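Local atomic coordinates of DivIVA (Staphylococcus aureus, PDB entry 7O39), a protein that probably acts in bacterial cell division as a coiled-coil component of the divisome, this chain being its N-terminal domain. Residues Phe4-Phe14 with Leu30-Lys41. Numbering follows the deposited sequence.
Sequences FTPNEIKNKEF and LEQLSTEIERLK
In the N-terminal domain of this DivIVA-family protein, the short helix 6-11 runs nearly antiparallel (164°) to residues 30-41 of the long helix 23-53, part of the predicted coiled coil. Ile9 is the main apolar link. With CG1 anti to the carbonyl carbon (chi1 -68°), its CG2 rests 3.9 Å from Leu30 CB, while CD1 reaches along the long helix to Ser34 CB and, at 4.1 Å, to Ile37 CD1. At the other end of the contact, Leu30 CD1 meets the edge of the Phe14 ring. Pro6 packs its ring across the bent Glu38 side chain, CG lying 3.6 Å from Glu38 CD. The bend (chi2 -48°) turns the carboxylate back beside the proline, where OE2 forms a salt bridge on its syn side with Lys41 NZ (3.1 Å) of the same helix. The same ammonium gives a weak bond to Phe4 O, and one water ties together Ser34 OG (2.7 Å), Glu38 OE2 and Phe4 O. A capping box starts helix 6-11: Glu8 N donates to Thr5 OG1 and Thr5 N to Glu8 OE1. Leu30 and Ile37 also pack on their counterparts in the second subunit, so the apolar layer beneath Ile9 continues into the dimer interface, whereas Phe4 and Pro6 are joined largely through polar groups and water.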
loop_
_atom_site.group_PDB
_atom_site.type_symbol
_atom_site.label_atom_id
_atom_site.label_comp_id
_atom_site.label_asym_id
_atom_site.label_seq_id
_atom_site.Cartn_x
_atom_site.Cartn_y
_atom_site.Cartn_z
ATOM N N PHE A 4 -8.102 -3.481 1.188
ATOM C CA PHE A 4 -7.089 -4.064 0.307
ATOM C C PHE A 4 -6.441 -5.239 1.039
ATOM O O PHE A 4 -5.404 -5.089 1.691
ATOM C CB PHE A 4 -6.038 -3.026 -0.039
ATOM C CG PHE A 4 -6.572 -1.839 -0.776
ATOM C CD1 PHE A 4 -7.090 -0.753 -0.089
ATOM C CD2 PHE A 4 -6.540 -1.799 -2.157
ATOM C CE1 PHE A 4 -7.580 0.350 -0.775
ATOM C CE2 PHE A 4 -7.025 -0.700 -2.847
ATOM C CZ PHE A 4 -7.547 0.372 -2.153
ATOM N N THR A 5 -7.039 -6.420 0.926
ATOM C CA THR A 5 -6.452 -7.590 1.553
ATOM C C THR A 5 -5.175 -7.982 0.817
ATOM O O THR A 5 -4.978 -7.617 -0.350
ATOM C CB THR A 5 -7.408 -8.778 1.497
ATOM O OG1 THR A 5 -7.582 -9.164 0.127
ATOM C CG2 THR A 5 -8.752 -8.450 2.152
ATOM N N PRO A 6 -4.291 -8.736 1.469
ATOM C CA PRO A 6 -3.085 -9.188 0.762
ATOM C C PRO A 6 -3.390 -9.908 -0.532
ATOM O O PRO A 6 -2.714 -9.679 -1.541
ATOM C CB PRO A 6 -2.397 -10.097 1.789
ATOM C CG PRO A 6 -2.796 -9.503 3.087
ATOM C CD PRO A 6 -4.226 -9.056 2.909
ATOM N N ASN A 7 -4.396 -10.778 -0.537
ATOM C CA ASN A 7 -4.659 -11.533 -1.752
ATOM C C ASN A 7 -5.299 -10.663 -2.829
ATOM O O ASN A 7 -5.027 -10.865 -4.016
ATOM C CB ASN A 7 -5.445 -12.802 -1.435
ATOM C CG ASN A 7 -4.554 -13.893 -0.843
ATOM O OD1 ASN A 7 -3.355 -13.954 -1.135
ATOM N ND2 ASN A 7 -5.130 -14.749 -0.011
ATOM N N GLU A 8 -6.091 -9.657 -2.453
ATOM C CA GLU A 8 -6.589 -8.726 -3.462
ATOM C C GLU A 8 -5.434 -8.001 -4.147
ATOM O O GLU A 8 -5.436 -7.820 -5.372
ATOM C CB GLU A 8 -7.549 -7.715 -2.825
ATOM C CG GLU A 8 -8.967 -8.252 -2.573
ATOM C CD GLU A 8 -9.786 -7.360 -1.648
ATOM O OE1 GLU A 8 -9.233 -6.370 -1.123
ATOM O OE2 GLU A 8 -10.988 -7.648 -1.447
ATOM N N ILE A 9 -4.448 -7.566 -3.368
ATOM C CA ILE A 9 -3.317 -6.838 -3.931
ATOM C C ILE A 9 -2.509 -7.743 -4.840
ATOM O O ILE A 9 -2.164 -7.375 -5.967
ATOM C CB ILE A 9 -2.450 -6.252 -2.803
ATOM C CG1 ILE A 9 -3.227 -5.155 -2.079
ATOM C CG2 ILE A 9 -1.111 -5.746 -3.355
ATOM C CD1 ILE A 9 -2.558 -4.651 -0.825
ATOM N N LYS A 10 -2.186 -8.941 -4.361
ATOM C CA LYS A 10 -1.308 -9.817 -5.121
ATOM C C LYS A 10 -2.001 -10.392 -6.350
ATOM O O LYS A 10 -1.331 -10.712 -7.337
ATOM C CB LYS A 10 -0.778 -10.912 -4.199
ATOM C CG LYS A 10 0.077 -10.349 -3.068
ATOM C CD LYS A 10 0.615 -11.431 -2.145
ATOM C CE LYS A 10 0.972 -10.859 -0.780
ATOM N NZ LYS A 10 0.942 -11.896 0.286
ATOM N N ASN A 11 -3.327 -10.505 -6.328
ATOM C CA ASN A 11 -4.085 -11.084 -7.430
ATOM C C ASN A 11 -4.571 -10.050 -8.435
ATOM O O ASN A 11 -5.169 -10.429 -9.448
ATOM C CB ASN A 11 -5.291 -11.856 -6.892
ATOM C CG ASN A 11 -4.886 -13.042 -6.057
ATOM O OD1 ASN A 11 -3.718 -13.439 -6.057
ATOM N ND2 ASN A 11 -5.846 -13.620 -5.336
ATOM N N LYS A 12 -4.347 -8.767 -8.178
ATOM C CA LYS A 12 -4.746 -7.729 -9.115
ATOM C C LYS A 12 -4.089 -7.993 -10.462
ATOM O O LYS A 12 -2.887 -8.259 -10.536
ATOM C CB LYS A 12 -4.302 -6.377 -8.564
ATOM C CG LYS A 12 -4.477 -5.192 -9.476
ATOM C CD LYS A 12 -5.897 -4.726 -9.508
ATOM C CE LYS A 12 -6.070 -3.544 -10.435
ATOM N NZ LYS A 12 -7.513 -3.234 -10.552
ATOM N N GLU A 13 -4.880 -7.934 -11.525
ATOM C CA GLU A 13 -4.393 -8.163 -12.876
ATOM C C GLU A 13 -4.212 -6.838 -13.603
ATOM O O GLU A 13 -4.963 -5.881 -13.395
ATOM C CB GLU A 13 -5.386 -9.031 -13.651
ATOM C CG GLU A 13 -5.632 -10.396 -13.028
ATOM C CD GLU A 13 -5.999 -11.454 -14.054
ATOM O OE1 GLU A 13 -6.355 -11.086 -15.194
ATOM O OE2 GLU A 13 -5.937 -12.656 -13.718
ATOM N N PHE A 14 -3.197 -6.795 -14.462
ATOM C CA PHE A 14 -2.921 -5.640 -15.295
ATOM C C PHE A 14 -2.810 -6.085 -16.743
ATOM O O PHE A 14 -2.308 -7.174 -17.047
ATOM C CB PHE A 14 -1.614 -4.968 -14.876
ATOM C CG PHE A 14 -1.620 -4.489 -13.451
ATOM C CD1 PHE A 14 -2.255 -3.316 -13.110
ATOM C CD2 PHE A 14 -1.003 -5.223 -12.457
ATOM C CE1 PHE A 14 -2.271 -2.875 -11.809
ATOM C CE2 PHE A 14 -1.014 -4.787 -11.160
ATOM C CZ PHE A 14 -1.652 -3.613 -10.838
ATOM N N LEU A 30 4.407 -4.486 -4.903
ATOM C CA LEU A 30 3.066 -4.645 -4.354
ATOM C C LEU A 30 3.084 -5.513 -3.103
ATOM O O LEU A 30 2.352 -5.239 -2.143
ATOM C CB LEU A 30 2.142 -5.239 -5.415
ATOM C CG LEU A 30 1.826 -4.326 -6.600
ATOM C CD1 LEU A 30 0.980 -5.100 -7.587
ATOM C CD2 LEU A 30 1.122 -3.045 -6.169
ATOM N N GLU A 31 3.927 -6.548 -3.081
ATOM C CA GLU A 31 4.053 -7.368 -1.878
ATOM C C GLU A 31 4.563 -6.542 -0.698
ATOM O O GLU A 31 4.068 -6.680 0.429
ATOM C CB GLU A 31 4.971 -8.564 -2.154
ATOM C CG GLU A 31 5.155 -9.531 -0.990
ATOM C CD GLU A 31 6.033 -10.721 -1.350
ATOM O OE1 GLU A 31 6.898 -10.586 -2.240
ATOM O OE2 GLU A 31 5.861 -11.793 -0.731
ATOM N N GLN A 32 5.533 -5.658 -0.945
ATOM C CA GLN A 32 6.033 -4.783 0.114
ATOM C C GLN A 32 4.948 -3.840 0.614
ATOM O O GLN A 32 4.834 -3.598 1.826
ATOM C CB GLN A 32 7.241 -3.995 -0.382
ATOM C CG GLN A 32 8.482 -4.845 -0.639
ATOM C CD GLN A 32 9.667 -4.003 -1.055
ATOM O OE1 GLN A 32 9.638 -3.334 -2.090
ATOM N NE2 GLN A 32 10.717 -4.024 -0.243
ATOM N N LEU A 33 4.149 -3.279 -0.298
ATOM C CA LEU A 33 3.085 -2.379 0.130
ATOM C C LEU A 33 2.021 -3.123 0.927
ATOM O O LEU A 33 1.500 -2.592 1.920
ATOM C CB LEU A 33 2.461 -1.664 -1.066
ATOM C CG LEU A 33 3.407 -0.711 -1.803
ATOM C CD1 LEU A 33 2.681 -0.022 -2.949
ATOM C CD2 LEU A 33 4.036 0.320 -0.873
ATOM N N SER A 34 1.696 -4.354 0.529
ATOM C CA SER A 34 0.742 -5.146 1.302
ATOM C C SER A 34 1.249 -5.388 2.719
ATOM O O SER A 34 0.491 -5.271 3.690
ATOM C CB SER A 34 0.461 -6.469 0.602
ATOM O OG SER A 34 -0.443 -7.224 1.386
ATOM N N THR A 35 2.525 -5.732 2.855
ATOM C CA THR A 35 3.099 -5.922 4.182
ATOM C C THR A 35 2.968 -4.654 5.019
ATOM O O THR A 35 2.613 -4.718 6.200
ATOM C CB THR A 35 4.556 -6.366 4.040
ATOM O OG1 THR A 35 4.580 -7.654 3.423
ATOM C CG2 THR A 35 5.257 -6.458 5.391
ATOM N N GLU A 36 3.249 -3.488 4.429
ATOM C CA GLU A 36 3.131 -2.235 5.166
ATOM C C GLU A 36 1.697 -2.010 5.626
ATOM O O GLU A 36 1.457 -1.632 6.781
ATOM C CB GLU A 36 3.592 -1.072 4.284
ATOM C CG GLU A 36 3.666 0.270 4.998
ATOM N N ILE A 37 0.729 -2.260 4.736
ATOM C CA ILE A 37 -0.685 -2.108 5.073
ATOM C C ILE A 37 -1.065 -3.048 6.210
ATOM O O ILE A 37 -1.722 -2.647 7.178
ATOM C CB ILE A 37 -1.556 -2.323 3.820
ATOM C CG1 ILE A 37 -1.390 -1.121 2.876
ATOM C CG2 ILE A 37 -3.019 -2.551 4.193
ATOM C CD1 ILE A 37 -1.938 -1.331 1.474
ATOM N N GLU A 38 -0.670 -4.320 6.112
ATOM C CA GLU A 38 -1.021 -5.266 7.169
ATOM C C GLU A 38 -0.416 -4.854 8.505
ATOM O O GLU A 38 -1.054 -4.992 9.555
ATOM C CB GLU A 38 -0.580 -6.675 6.775
ATOM C CG GLU A 38 -1.350 -7.259 5.591
ATOM C CD GLU A 38 -2.858 -7.095 5.739
ATOM O OE1 GLU A 38 -3.434 -7.778 6.611
ATOM O OE2 GLU A 38 -3.470 -6.300 4.982
ATOM N N ARG A 39 0.817 -4.360 8.484
ATOM C CA ARG A 39 1.454 -3.935 9.726
ATOM C C ARG A 39 0.727 -2.749 10.345
ATOM O O ARG A 39 0.546 -2.690 11.568
ATOM C CB ARG A 39 2.925 -3.635 9.461
ATOM C CG ARG A 39 3.739 -4.911 9.265
ATOM C CD ARG A 39 5.128 -4.618 8.763
ATOM N NE ARG A 39 5.951 -5.827 8.740
ATOM C CZ ARG A 39 7.230 -5.861 8.394
ATOM N NH1 ARG A 39 7.856 -4.759 8.004
ATOM N NH2 ARG A 39 7.885 -7.012 8.434
ATOM N N LEU A 40 0.286 -1.800 9.514
ATOM C CA LEU A 40 -0.463 -0.655 10.029
ATOM C C LEU A 40 -1.803 -1.087 10.610
ATOM O O LEU A 40 -2.231 -0.570 11.648
ATOM C CB LEU A 40 -0.644 0.399 8.941
ATOM C CG LEU A 40 0.650 1.129 8.583
ATOM C CD1 LEU A 40 0.494 1.871 7.268
ATOM C CD2 LEU A 40 1.073 2.083 9.690
ATOM N N LYS A 41 -2.475 -2.049 9.968
ATOM C CA LYS A 41 -3.735 -2.552 10.515
ATOM C C LYS A 41 -3.506 -3.220 11.865
ATOM O O LYS A 41 -4.305 -3.058 12.796
ATOM C CB LYS A 41 -4.369 -3.537 9.533
ATOM C CG LYS A 41 -4.924 -2.908 8.254
ATOM C CD LYS A 41 -5.327 -4.011 7.259
ATOM C CE LYS A 41 -5.900 -3.470 5.963
ATOM N NZ LYS A 41 -6.074 -4.560 4.943
HETATM O O HOH W 1 -2.557 -5.825 2.426
#